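Local coordinates for coenzyme F420-dependent N(5),N(10)-methenyltetrahydromethanopterin reductase-related protein (Desulfurobacterium thermolithotrophum DSM 11699, PDB 6HUY) that is of uncertain function but belongs to the family of H2-forming methylene-tetrahydromethanopterin dehydrogenases and binds 5,10-methenyltetrahydrofolate between the two chains of a dimer, at residues P28-S33 against A148-T153; G43-L48 against G68-T73; A82-L87 against E178-L183. All coordinates share one frame; numbering follows the deposited sequence.

Contact 1. Residues P28-S33 against A148-T153. With GUE (5,10-Methenyltetrahydrofolate), chain M.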
loop_
_atom_site.group_PDB
_atom_site.type_symbol
_atom_site.label_atom_id
_atom_site.label_comp_id
_atom_site.label_asym_id
_atom_site.label_seq_id
_atom_site.Cartn_x
_atom_site.Cartn_y
_atom_site.Cartn_z
ATOM N N PRO B 28 -32.800 -16.068 0.021
ATOM C CA PRO B 28 -31.942 -17.231 0.266
ATOM C C PRO B 28 -32.316 -18.447 -0.585
ATOM O O PRO B 28 -33.425 -18.505 -1.119
ATOM C CB PRO B 28 -32.170 -17.532 1.752
ATOM C CG PRO B 28 -32.849 -16.343 2.306
ATOM C CD PRO B 28 -33.607 -15.725 1.202
ATOM N N PRO B 29 -31.403 -19.424 -0.700
ATOM C CA PRO B 29 -30.064 -19.473 -0.103
ATOM C C PRO B 29 -29.020 -18.681 -0.896
ATOM O O PRO B 29 -29.079 -18.656 -2.123
ATOM C CB PRO B 29 -29.741 -20.966 -0.127
ATOM C CG PRO B 29 -30.443 -21.468 -1.336
ATOM C CD PRO B 29 -31.711 -20.656 -1.449
ATOM N N TYR B 30 -28.076 -18.048 -0.202
ATOM C CA TYR B 30 -27.005 -17.288 -0.832
ATOM C C TYR B 30 -25.704 -18.072 -0.761
ATOM O O TYR B 30 -25.562 -19.009 0.025
ATOM C CB TYR B 30 -26.799 -15.936 -0.151
ATOM C CG TYR B 30 -27.984 -14.996 -0.172
ATOM C CD1 TYR B 30 -28.297 -14.260 -1.306
ATOM C CD2 TYR B 30 -28.764 -14.815 0.958
ATOM C CE1 TYR B 30 -29.382 -13.379 -1.319
ATOM C CE2 TYR B 30 -29.843 -13.940 0.955
ATOM C CZ TYR B 30 -30.142 -13.224 -0.184
ATOM O OH TYR B 30 -31.212 -12.354 -0.180
ATOM N N GLY B 31 -24.742 -17.669 -1.586
ATOM C CA GLY B 31 -23.407 -18.223 -1.485
ATOM C C GLY B 31 -23.159 -19.343 -2.467
ATOM O O GLY B 31 -23.689 -19.320 -3.582
ATOM N N GLY B 32 -22.354 -20.333 -2.068
ATOM C CA GLY B 32 -22.047 -21.430 -2.966
ATOM C C GLY B 32 -23.285 -22.181 -3.409
ATOM O O GLY B 32 -23.351 -22.671 -4.544
ATOM N N SER B 33 -24.284 -22.274 -2.523
ATOM C CA SER B 33 -25.562 -22.879 -2.869
ATOM C C SER B 33 -26.194 -22.184 -4.068
ATOM O O SER B 33 -26.644 -22.842 -5.017
ATOM C CB SER B 33 -26.501 -22.822 -1.665
ATOM O OG SER B 33 -26.643 -21.499 -1.189
ATOM N N ALA B 148 -17.293 -11.588 -6.690
ATOM C CA ALA B 148 -17.166 -10.145 -6.474
ATOM C C ALA B 148 -18.528 -9.565 -6.092
ATOM O O ALA B 148 -18.894 -8.455 -6.502
ATOM C CB ALA B 148 -16.597 -9.458 -7.707
ATOM N N ALA B 149 -19.255 -10.335 -5.288
ATOM C CA ALA B 149 -20.638 -10.101 -4.900
ATOM C C ALA B 149 -21.098 -11.332 -4.133
ATOM O O ALA B 149 -20.408 -12.355 -4.129
ATOM C CB ALA B 149 -21.544 -9.870 -6.114
ATOM N N ILE B 150 -22.253 -11.255 -3.488
ATOM C CA ILE B 150 -22.883 -12.418 -2.878
ATOM C C ILE B 150 -23.708 -13.111 -3.959
ATOM O O ILE B 150 -24.675 -12.508 -4.459
ATOM C CB ILE B 150 -23.770 -12.034 -1.689
ATOM C CG1 ILE B 150 -22.949 -11.279 -0.638
ATOM C CG2 ILE B 150 -24.389 -13.289 -1.091
ATOM C CD1 ILE B 150 -23.730 -10.884 0.628
ATOM N N PRO B 151 -23.376 -14.342 -4.346
ATOM C CA PRO B 151 -24.255 -15.086 -5.255
ATOM C C PRO B 151 -25.641 -15.244 -4.652
ATOM O O PRO B 151 -25.787 -15.589 -3.478
ATOM C CB PRO B 151 -23.548 -16.436 -5.401
ATOM C CG PRO B 151 -22.165 -16.178 -5.053
ATOM C CD PRO B 151 -22.190 -15.124 -3.993
ATOM N N GLY B 152 -26.661 -15.015 -5.474
ATOM C CA GLY B 152 -28.038 -15.002 -5.027
ATOM C C GLY B 152 -28.624 -13.617 -4.895
ATOM O O GLY B 152 -29.842 -13.499 -4.727
ATOM N N THR B 153 -27.800 -12.563 -4.939
ATOM C CA THR B 153 -28.284 -11.190 -4.926
ATOM C C THR B 153 -28.283 -10.628 -6.337
ATOM O O THR B 153 -27.595 -11.151 -7.220
ATOM C CB THR B 153 -27.408 -10.305 -4.030
ATOM O OG1 THR B 153 -26.094 -10.203 -4.592
ATOM C CG2 THR B 153 -27.330 -10.866 -2.620
HETATM N N1 GUE M . -18.746 -7.683 -1.892
HETATM C C2 GUE M . -17.661 -8.048 -2.617
HETATM N N3 GUE M . -16.935 -9.145 -2.314
HETATM C C4 GUE M . -17.245 -9.935 -1.278
HETATM C C6 GUE M . -20.195 -10.029 1.240
HETATM C "C1'" GUE M . -17.271 -13.983 5.432
HETATM C "C2'" GUE M . -16.839 -14.103 4.104
HETATM C "C3'" GUE M . -17.371 -13.293 3.098
HETATM C "C4'" GUE M . -18.353 -12.349 3.399
HETATM C "C5'" GUE M . -18.771 -12.216 4.725
HETATM O O4 GUE M . -16.553 -10.936 -1.044
HETATM C C4A GUE M . -18.425 -9.607 -0.435
HETATM N N5 GUE M . -18.889 -10.343 0.677
HETATM C C7 GUE M . -20.271 -8.499 1.280
HETATM N N8 GUE M . -20.243 -8.018 -0.092
HETATM C C8A GUE M . -19.172 -8.394 -0.826
HETATM N N2 GUE M . -17.304 -7.270 -3.672
HETATM C C9 GUE M . -20.088 -10.699 2.612
HETATM N N10 GUE M . -18.882 -11.500 2.402
HETATM C "C6'" GUE M . -18.238 -13.023 5.734
HETATM C C11 GUE M . -16.674 -14.842 6.528
HETATM O O11 GUE M . -16.584 -14.382 7.656
HETATM N N GUE M . -16.199 -16.060 6.275
HETATM C CA GUE M . -15.449 -16.771 7.299
HETATM C C GUE M . -14.088 -17.205 6.826
HETATM O OX1 GUE M . -13.157 -17.283 7.658
HETATM O OX2 GUE M . -13.948 -17.494 5.615
HETATM C CB GUE M . -16.202 -18.032 7.707
HETATM C CG GUE M . -16.960 -17.922 9.024
HETATM C CD GUE M . -17.432 -19.328 9.342
HETATM O OE1 GUE M . -18.547 -19.709 8.899
HETATM O OE2 GUE M . -16.663 -20.062 10.014
HETATM C C1 GUE M . -18.309 -11.290 1.288
#

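Contact 2. Residues G43-L48 against G68-T73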
loop_
_atom_site.group_PDB
_atom_site.type_symbol
_atom_site.label_atom_id
_atom_site.label_comp_id
_atom_site.label_asym_id
_atom_site.label_seq_id
_atom_site.Cartn_x
_atom_site.Cartn_y
_atom_site.Cartn_z
ATOM N N GLY B 43 -27.780 -26.682 -16.902
ATOM C CA GLY B 43 -27.597 -28.001 -17.474
ATOM C C GLY B 43 -26.358 -28.745 -17.032
ATOM O O GLY B 43 -26.140 -29.873 -17.492
ATOM N N HIS B 44 -25.538 -28.158 -16.164
ATOM C CA HIS B 44 -24.331 -28.819 -15.705
ATOM C C HIS B 44 -24.652 -29.799 -14.582
ATOM O O HIS B 44 -25.647 -29.663 -13.863
ATOM C CB HIS B 44 -23.301 -27.782 -15.250
ATOM C CG HIS B 44 -22.889 -26.849 -16.343
ATOM N ND1 HIS B 44 -21.974 -27.201 -17.310
ATOM C CD2 HIS B 44 -23.306 -25.599 -16.655
ATOM C CE1 HIS B 44 -21.833 -26.202 -18.164
ATOM N NE2 HIS B 44 -22.630 -25.218 -17.791
ATOM N N ASP B 45 -23.787 -30.806 -14.447
ATOM C CA ASP B 45 -23.961 -31.879 -13.467
ATOM C C ASP B 45 -23.296 -31.426 -12.170
ATOM O O ASP B 45 -22.095 -31.599 -11.960
ATOM C CB ASP B 45 -23.374 -33.179 -14.005
ATOM C CG ASP B 45 -23.402 -34.303 -12.984
ATOM O OD1 ASP B 45 -24.306 -34.303 -12.119
ATOM O OD2 ASP B 45 -22.516 -35.188 -13.050
ATOM N N VAL B 46 -24.096 -30.843 -11.283
ATOM C CA VAL B 46 -23.583 -30.111 -10.134
ATOM C C VAL B 46 -23.693 -30.955 -8.878
ATOM O O VAL B 46 -24.700 -31.637 -8.648
ATOM C CB VAL B 46 -24.326 -28.776 -9.945
ATOM C CG1 VAL B 46 -23.625 -27.937 -8.900
ATOM C CG2 VAL B 46 -24.410 -28.023 -11.255
ATOM N N THR B 47 -22.661 -30.873 -8.046
ATOM C CA THR B 47 -22.614 -31.480 -6.727
ATOM C C THR B 47 -22.178 -30.410 -5.736
ATOM O O THR B 47 -21.355 -29.551 -6.066
ATOM C CB THR B 47 -21.630 -32.650 -6.712
ATOM O OG1 THR B 47 -21.953 -33.543 -7.785
ATOM C CG2 THR B 47 -21.683 -33.399 -5.414
ATOM N N LEU B 48 -22.731 -30.446 -4.531
ATOM C CA LEU B 48 -22.378 -29.479 -3.503
ATOM C C LEU B 48 -22.056 -30.226 -2.225
ATOM O O LEU B 48 -22.885 -30.991 -1.725
ATOM C CB LEU B 48 -23.498 -28.464 -3.257
ATOM C CG LEU B 48 -23.033 -27.234 -2.453
ATOM C CD1 LEU B 48 -23.860 -26.023 -2.807
ATOM C CD2 LEU B 48 -23.109 -27.467 -0.946
ATOM N N GLY B 68 -31.475 -29.671 -9.319
ATOM C CA GLY B 68 -30.569 -30.669 -9.845
ATOM C C GLY B 68 -29.246 -30.769 -9.113
ATOM O O GLY B 68 -28.353 -31.487 -9.583
ATOM N N VAL B 69 -29.096 -30.086 -7.981
ATOM C CA VAL B 69 -27.854 -30.111 -7.217
ATOM C C VAL B 69 -27.860 -31.330 -6.303
ATOM O O VAL B 69 -28.775 -31.507 -5.491
ATOM C CB VAL B 69 -27.684 -28.819 -6.408
ATOM C CG1 VAL B 69 -26.407 -28.879 -5.577
ATOM C CG2 VAL B 69 -27.679 -27.591 -7.332
ATOM N N LYS B 70 -26.841 -32.170 -6.427
ATOM C CA LYS B 70 -26.672 -33.286 -5.506
ATOM C C LYS B 70 -25.981 -32.793 -4.242
ATOM O O LYS B 70 -24.901 -32.202 -4.313
ATOM C CB LYS B 70 -25.870 -34.403 -6.166
ATOM C CG LYS B 70 -26.445 -34.826 -7.503
ATOM C CD LYS B 70 -25.561 -35.847 -8.217
ATOM C CE LYS B 70 -25.835 -35.879 -9.720
ATOM N NZ LYS B 70 -25.704 -34.530 -10.376
ATOM N N LEU B 71 -26.601 -33.031 -3.087
ATOM C CA LEU B 71 -26.051 -32.609 -1.804
ATOM C C LEU B 71 -25.339 -33.769 -1.117
ATOM O O LEU B 71 -25.812 -34.911 -1.147
ATOM C CB LEU B 71 -27.145 -32.054 -0.886
ATOM C CG LEU B 71 -27.815 -30.783 -1.410
ATOM C CD1 LEU B 71 -28.982 -30.405 -0.535
ATOM C CD2 LEU B 71 -26.818 -29.637 -1.487
ATOM N N THR B 72 -24.192 -33.466 -0.510
ATOM C CA THR B 72 -23.408 -34.477 0.179
ATOM C C THR B 72 -22.535 -33.799 1.227
ATOM O O THR B 72 -22.323 -32.583 1.204
ATOM C CB THR B 72 -22.546 -35.288 -0.795
ATOM O OG1 THR B 72 -21.854 -36.318 -0.083
ATOM C CG2 THR B 72 -21.532 -34.400 -1.496
ATOM N N THR B 73 -22.039 -34.616 2.154
ATOM C CA THR B 73 -21.054 -34.200 3.143
ATOM C C THR B 73 -19.677 -34.790 2.876
ATOM O O THR B 73 -18.710 -34.400 3.540
ATOM C CB THR B 73 -21.509 -34.632 4.545
ATOM O OG1 THR B 73 -21.586 -36.059 4.583
ATOM C CG2 THR B 73 -22.880 -34.041 4.884
HETATM O O HOH W 1 -26.876 -31.273 -11.472
#

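Contact 3. Residues A82-L87 against E178-L183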
loop_
_atom_site.group_PDB
_atom_site.type_symbol
_atom_site.label_atom_id
_atom_site.label_comp_id
_atom_site.label_asym_id
_atom_site.label_seq_id
_atom_site.Cartn_x
_atom_site.Cartn_y
_atom_site.Cartn_z
ATOM N N ALA B 82 -14.963 -34.857 -10.917
ATOM C CA ALA B 82 -15.234 -33.425 -11.055
ATOM C C ALA B 82 -14.185 -32.750 -11.938
ATOM O O ALA B 82 -12.977 -32.939 -11.745
ATOM C CB ALA B 82 -15.273 -32.739 -9.691
ATOM N N GLU B 83 -14.659 -31.960 -12.908
ATOM C CA GLU B 83 -13.812 -31.157 -13.787
ATOM C C GLU B 83 -13.472 -29.805 -13.185
ATOM O O GLU B 83 -12.387 -29.277 -13.440
ATOM C CB GLU B 83 -14.514 -30.892 -15.120
ATOM C CG GLU B 83 -14.820 -32.106 -15.958
ATOM C CD GLU B 83 -15.614 -31.737 -17.191
ATOM O OE1 GLU B 83 -16.841 -32.010 -17.220
ATOM O OE2 GLU B 83 -15.010 -31.136 -18.108
ATOM N N VAL B 84 -14.405 -29.217 -12.444
ATOM C CA VAL B 84 -14.250 -27.907 -11.833
ATOM C C VAL B 84 -14.608 -28.047 -10.363
ATOM O O VAL B 84 -15.683 -28.561 -10.030
ATOM C CB VAL B 84 -15.151 -26.849 -12.500
ATOM C CG1 VAL B 84 -14.984 -25.513 -11.827
ATOM C CG2 VAL B 84 -14.859 -26.734 -13.992
ATOM N N ALA B 85 -13.716 -27.581 -9.490
ATOM C CA ALA B 85 -13.929 -27.592 -8.045
ATOM C C ALA B 85 -13.853 -26.152 -7.554
ATOM O O ALA B 85 -12.803 -25.511 -7.649
ATOM C CB ALA B 85 -12.900 -28.479 -7.335
ATOM N N ILE B 86 -14.958 -25.652 -7.021
ATOM C CA ILE B 86 -15.064 -24.274 -6.559
ATOM C C ILE B 86 -15.070 -24.292 -5.037
ATOM O O ILE B 86 -15.922 -24.933 -4.412
ATOM C CB ILE B 86 -16.312 -23.587 -7.134
ATOM C CG1 ILE B 86 -16.139 -23.405 -8.641
ATOM C CG2 ILE B 86 -16.542 -22.220 -6.488
ATOM C CD1 ILE B 86 -17.427 -23.176 -9.382
ATOM N N LEU B 87 -14.116 -23.592 -4.443
ATOM C CA LEU B 87 -13.936 -23.577 -2.997
ATOM C C LEU B 87 -14.662 -22.357 -2.444
ATOM O O LEU B 87 -14.132 -21.242 -2.443
ATOM C CB LEU B 87 -12.453 -23.568 -2.647
ATOM C CG LEU B 87 -11.656 -24.737 -3.260
ATOM C CD1 LEU B 87 -10.166 -24.635 -2.946
ATOM C CD2 LEU B 87 -12.190 -26.063 -2.770
ATOM N N GLU B 178 -11.360 -21.700 -20.321
ATOM C CA GLU B 178 -12.560 -21.733 -21.152
ATOM C C GLU B 178 -13.725 -22.385 -20.418
ATOM O O GLU B 178 -14.871 -21.948 -20.553
ATOM C CB GLU B 178 -12.276 -22.451 -22.466
ATOM C CG GLU B 178 -11.441 -21.627 -23.418
ATOM C CD GLU B 178 -11.918 -21.736 -24.841
ATOM O OE1 GLU B 178 -12.382 -22.834 -25.243
ATOM O OE2 GLU B 178 -11.844 -20.709 -25.553
ATOM N N LYS B 179 -13.461 -23.420 -19.621
ATOM C CA LYS B 179 -14.550 -24.033 -18.865
ATOM C C LYS B 179 -15.134 -23.048 -17.858
ATOM O O LYS B 179 -16.356 -22.980 -17.679
ATOM C CB LYS B 179 -14.064 -25.296 -18.165
ATOM C CG LYS B 179 -13.726 -26.433 -19.096
ATOM C CD LYS B 179 -13.422 -27.689 -18.278
ATOM C CE LYS B 179 -12.647 -28.725 -19.076
ATOM N NZ LYS B 179 -12.521 -30.000 -18.325
ATOM N N LEU B 180 -14.280 -22.255 -17.208
ATOM C CA LEU B 180 -14.775 -21.265 -16.254
ATOM C C LEU B 180 -15.567 -20.157 -16.949
ATOM O O LEU B 180 -16.601 -19.713 -16.435
ATOM C CB LEU B 180 -13.602 -20.690 -15.456
ATOM C CG LEU B 180 -12.742 -21.746 -14.756
ATOM C CD1 LEU B 180 -11.629 -21.123 -13.951
ATOM C CD2 LEU B 180 -13.591 -22.611 -13.850
ATOM N N LYS B 181 -15.111 -19.700 -18.116
ATOM C CA LYS B 181 -15.886 -18.723 -18.881
ATOM C C LYS B 181 -17.247 -19.287 -19.264
ATOM O O LYS B 181 -18.260 -18.580 -19.212
ATOM C CB LYS B 181 -15.117 -18.297 -20.134
ATOM C CG LYS B 181 -13.953 -17.352 -19.863
ATOM C CD LYS B 181 -12.870 -17.442 -20.935
ATOM C CE LYS B 181 -13.263 -16.711 -22.199
ATOM N NZ LYS B 181 -12.460 -17.165 -23.389
ATOM N N LYS B 182 -17.286 -20.567 -19.644
ATOM C CA LYS B 182 -18.540 -21.219 -20.002
ATOM C C LYS B 182 -19.520 -21.221 -18.831
ATOM O O LYS B 182 -20.710 -20.913 -19.002
ATOM C CB LYS B 182 -18.252 -22.644 -20.472
ATOM C CG LYS B 182 -19.490 -23.489 -20.821
ATOM C CD LYS B 182 -19.835 -23.406 -22.289
ATOM C CE LYS B 182 -20.851 -24.472 -22.665
ATOM N NZ LYS B 182 -22.203 -23.898 -22.862
ATOM N N LEU B 183 -19.042 -21.577 -17.634
ATOM C CA LEU B 183 -19.915 -21.574 -16.464
ATOM C C LEU B 183 -20.451 -20.176 -16.180
ATOM O O LEU B 183 -21.611 -20.016 -15.784
ATOM C CB LEU B 183 -19.164 -22.114 -15.247
ATOM C CG LEU B 183 -18.789 -23.596 -15.287
ATOM C CD1 LEU B 183 -17.956 -23.928 -14.081
ATOM C CD2 LEU B 183 -20.025 -24.485 -15.337
HETATM O O HOH W 2 -11.140 -28.842 -16.027
#

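Contact 1. Residues P28-S33 against A148-T153
The backbones of Tyr30 and Gly31 lie against those of Gly152 and Pro151, the CA atoms of Tyr30 and Gly152 being 4.9 Å apart. One hydrogen bond joins them. Gly31 N donates a hydrogen bond to Pro151 O at 3.0 Å, almost straight at 166°. Gly31 is the N-cap residue of helix 32-41, so the bond fixes the chain just where the helix begins.

The second partner is a type II turn from Ile150 to Thr153. Gly152 stands at its third position with a positive phi of 104°. There a CB would press on the carbonyl oxygen of Pro151 and run into the Tyr30 ring. Ile150 O is gripped twice, by Thr153 N and by Thr153 OG1 at 2.7 Å, which holds the turn shut. The Tyr30 ring lies beside this turn. Pro151 O sits at the ring edge, near its plane. Thr153 CG2 comes within 3.5 Å of Tyr30 CE1, the two side chains crossing at about a right angle. The tyrosine hydroxyl bonds to Gly25 O.

Ile150 works in two directions. Its CG2 touches Tyr30 CB at 3.7 Å. With CG1 anti to the carbonyl carbon (chi1 -57°), its other branch turns to the ligand, and CG1 meets C6 of methenyltetrahydrofolate at 3.6 Å. The loop thus forms part of the wall of the pterin site, which Ser270 and Ser273 of the other chain help to complete.

Helix 20-23 packs on Tyr30, Ile150 and Thr153 through Val20. Pro151 rests on Ala34 and Met35 of helix 32-41. Ser33 ties the start of that helix to Phe8, in the loop after strand 2-6.

Contact 2. Residues G43-L48 against G68-T73
Thr47 pairs with Lys70 and Leu48 with Leu71 in two neighbouring parallel strands. They close a beta-alpha-beta unit, strand 45-49, helix 58-67 and strand 70-72, at one edge of the Rossmann-type sheet, where 70-72 is the outermost strand within this chain. The side chains alternate between the faces. Thr47 and Lys70 point to one, Leu48 and Leu71 to the other.

On the leucine face, Leu48 CB is the meeting point. Val69 CG1 reaches it at 3.7 Å and Leu71 CD2 at 3.9 Å. The valine branch gets there because CG1 is anti to the backbone N (chi1 178°). The apolar face continues outward: Val46 and Val69 pack on helix 32-41 through Ala40, while Val69 and Leu71 pack on helix 58-67 through Val64.

The other face is more polar. The methyls Thr47 CG2 and Thr72 CG2 meet at 4.0 Å where the two threonines cross obliquely. The Thr72 hydroxyl turns to Asp74 N. Lys70 runs back along the strands and bends at its last torsion toward Asp45, which it meets at about a right angle. The charges form a salt bridge, but the two groups are modelled too close, so its detail is doubtful.

Three backbone bonds carry the strand pairing. Lys70 N binds Val46 O, Leu48 N binds Lys70 O at 2.8 Å, and Thr72 N binds Leu48 O. The first is nearly straight at 176°; the last bends to 145°. Each segment leaves its preceding helix through a glycine Schellman motif, at Gly43 and Gly68. Before the strand bonds begin, a water fills in for them. It donates to His44 O, lies close to Gly68 O, and accepts from Val46 N at 2.8 Å.

Contact 3. Residues A82-L87 against E178-L183
Glu83 and Lys179 make the polar part of this contact. Lys179 NZ donates to Glu83 OE2 at 2.7 Å, in a salt bridge that uses the anti lone pair of the carboxylate oxygen. The lysine is stretched out beyond CG to bring its ammonium group to the acid, and the two side chains cross at about a right angle. Glu83 leaves by CG anti to its own carbonyl carbon (chi1 -63°), which carries the carboxylate across toward the helix. A water adds a second link: it donates to Glu83 O and accepts from Lys179 NZ, 2.9 Å from NZ. The other carboxylate oxygen, OE1, takes a hydrogen bond from Arg2 N, so both oxygens of the acid are engaged. With an alanine here, Lys179 would probably lose its charged mate and swing more freely, and Arg2 N would lose the carboxylate oxygen it binds.

These residues join the central sheet of the Rossmann-type domain to a helix laid over one face. The short segments of strand 84-87 and helix 178-183 run at 67° to each other, with their axes 10.6 Å apart. The alternate residues Ala85 and Leu87 pack on helix 95-103, on the other face of the sheet.

The apolar part is built on Val84, which points at the helix. Its CG1 meets Leu180 CD2 at 3.8 Å. Leu183 reaches toward it tip to tip, with CD1 4.1 Å from the same Val84 CG1. The two leucines come from successive turns of the helix. Leu180 also touches Cys114 of strand 112-115, and Leu183 touches Val3 of strand 2-6, so the pair spans the strands flanking Val84.

Overall arrangement
Contacts 1 and 3 are buried, while contact 2 is partly open and lies at an outer edge of the sheet, farthest from the centre of the chain. Contacts 2 and 3 reach the same sheet: one pairs two strands, the other lays a helix on it. They touch where His44 NE2 meets Leu183 CD2. Contact 1 joins loops and a helix start, and alone of the three touches the bound methenyltetrahydrofolate. It packs on contact 2 through Ser33 CA and Leu48 CD1. Backbone hydrogen bonds cross in contacts 1 and 2. In contact 3 side chains do the work, a salt bridge beside an apolar patch.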